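Local coordinates for HdaB,HdaA (Adhesin), HUS-associated diffuse adherence (Escherichia coli, PDB 5D55), which probably serves as the minor tip subunit of the chaperone-usher-assembled Hda (AAF/IV) adhesive pilus, here fused to a piece of the HdaA adhesin, at residues N81-F86 with S103-E108. Numbering follows the deposited sequence. Where two conformers were deposited one is given.
Sequences NGWSSF and SIFYIE
S103 meets the indole of W83 through its CB, which lies 3.9 Å from W83 CZ2 on the six-membered ring, while its hydroxyl is taken up by the amide of N96. One residue on, I104 contributes its backbone: W83 NE1 gives its N-H to I104 O at 2.8 Å. The bond is nearly straight (173°) and lies in the plane of the indole, with the donor tilted 28° from the carbonyl plane. The same oxygen also accepts from a water, 3.0 Å from I104 O and 2.7 Å from N81 O, so two donors hold it and the water ties the loop to the strand a second time. Both segments belong to the HdaB part, a beta-sandwich of the immunoglobulin-like kind found in chaperone-usher pilins; strand 102-109 runs between 31-38 and 73-79, and residues 81-86 follow 73-79. W83 itself also leans on F46 and V48 of strand 45-50. F105 CB then comes to 3.5 Å from W83 NE1 and 3.7 Å from W83 CE2. Its chi1 of 63° sets CG between the backbone N and the carbonyl carbon and sends the phenyl away from the indole, toward V48 and V124.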
# COMPACT_ATOMS: atom_id res chain seq x y z
N ASN B 81 11.79 17.46 -13.11
CA ASN B 81 10.56 17.81 -13.83
C ASN B 81 9.38 16.98 -13.37
O ASN B 81 9.52 15.78 -13.12
CB ASN B 81 10.77 17.60 -15.33
N GLY B 82 8.24 17.61 -13.26
CA GLY B 82 7.03 16.93 -12.90
C GLY B 82 6.73 16.77 -11.43
O GLY B 82 5.64 16.41 -11.09
N TRP B 83 7.70 17.02 -10.58
CA TRP B 83 7.52 16.81 -9.17
C TRP B 83 7.06 18.08 -8.44
O TRP B 83 7.57 19.13 -8.67
CB TRP B 83 8.78 16.23 -8.51
CG TRP B 83 9.20 14.88 -8.99
CD1 TRP B 83 10.12 14.61 -9.93
CD2 TRP B 83 8.72 13.63 -8.53
NE1 TRP B 83 10.25 13.29 -10.10
CE2 TRP B 83 9.40 12.65 -9.25
CE3 TRP B 83 7.76 13.24 -7.60
CZ2 TRP B 83 9.15 11.30 -9.06
CZ3 TRP B 83 7.55 11.90 -7.42
CH2 TRP B 83 8.24 10.95 -8.14
N SER B 84 6.08 17.95 -7.57
CA SER B 84 5.38 19.01 -6.96
C SER B 84 5.43 18.67 -5.39
O SER B 84 5.36 17.54 -5.01
CB SER B 84 3.97 19.25 -7.50
OG SER B 84 4.00 19.59 -8.87
N SER B 85 5.48 19.66 -4.54
CA SER B 85 5.30 19.48 -3.13
C SER B 85 4.10 20.28 -2.62
O SER B 85 3.84 21.33 -3.10
CB SER B 85 6.59 19.82 -2.42
OG SER B 85 6.53 19.72 -1.05
N PHE B 86 3.34 19.73 -1.68
CA PHE B 86 2.19 20.41 -1.11
C PHE B 86 2.66 21.42 -0.09
O PHE B 86 3.39 21.10 0.79
CB PHE B 86 1.21 19.45 -0.49
CG PHE B 86 0.39 18.71 -1.48
CD1 PHE B 86 -0.64 19.32 -2.14
CD2 PHE B 86 0.64 17.40 -1.75
CE1 PHE B 86 -1.38 18.66 -3.02
CE2 PHE B 86 -0.10 16.73 -2.63
CZ PHE B 86 -1.11 17.36 -3.28
N SER B 103 9.26 6.77 -13.17
CA SER B 103 9.54 8.19 -12.97
C SER B 103 10.95 8.42 -12.43
O SER B 103 11.37 7.74 -11.48
CB SER B 103 8.54 8.80 -11.98
OG SER B 103 7.30 9.08 -12.59
N ILE B 104 11.65 9.39 -13.00
CA ILE B 104 12.97 9.81 -12.54
C ILE B 104 12.83 10.99 -11.56
O ILE B 104 11.99 11.87 -11.76
CB ILE B 104 13.87 10.25 -13.73
CG1 ILE B 104 14.09 9.08 -14.70
CG2 ILE B 104 15.23 10.83 -13.25
CD1 ILE B 104 14.87 7.92 -14.13
N PHE B 105 13.65 10.98 -10.51
CA PHE B 105 13.78 12.11 -9.61
C PHE B 105 15.27 12.31 -9.29
O PHE B 105 16.10 11.46 -9.66
CB PHE B 105 12.95 11.90 -8.33
CG PHE B 105 13.39 10.72 -7.49
CD1 PHE B 105 14.33 10.88 -6.47
CD2 PHE B 105 12.90 9.44 -7.75
CE1 PHE B 105 14.74 9.80 -5.71
CE2 PHE B 105 13.30 8.35 -6.99
CZ PHE B 105 14.23 8.52 -5.98
N TYR B 106 15.61 13.42 -8.62
CA TYR B 106 16.99 13.69 -8.21
C TYR B 106 17.09 14.10 -6.75
O TYR B 106 16.12 14.60 -6.16
CB TYR B 106 17.64 14.76 -9.10
CG TYR B 106 17.51 14.48 -10.59
CD1 TYR B 106 18.49 13.75 -11.26
CD2 TYR B 106 16.41 14.94 -11.31
CE1 TYR B 106 18.37 13.48 -12.62
CE2 TYR B 106 16.28 14.69 -12.66
CZ TYR B 106 17.26 13.95 -13.31
OH TYR B 106 17.14 13.70 -14.66
N ILE B 107 18.26 13.88 -6.16
CA ILE B 107 18.62 14.54 -4.92
C ILE B 107 19.39 15.76 -5.39
O ILE B 107 20.35 15.64 -6.17
CB ILE B 107 19.52 13.67 -4.00
CG1 ILE B 107 18.87 12.33 -3.64
CG2 ILE B 107 19.96 14.47 -2.75
CD1 ILE B 107 17.65 12.44 -2.71
N GLU B 108 18.94 16.94 -4.97
CA GLU B 108 19.57 18.19 -5.40
C GLU B 108 19.99 19.02 -4.21
O GLU B 108 19.39 18.93 -3.14
CB GLU B 108 18.63 19.00 -6.28
CG GLU B 108 18.25 18.30 -7.59
CD GLU B 108 17.40 19.16 -8.51
OE1 GLU B 108 16.94 20.24 -8.08
OE2 GLU B 108 17.20 18.75 -9.67
O HOH W 1 11.65 14.17 -13.62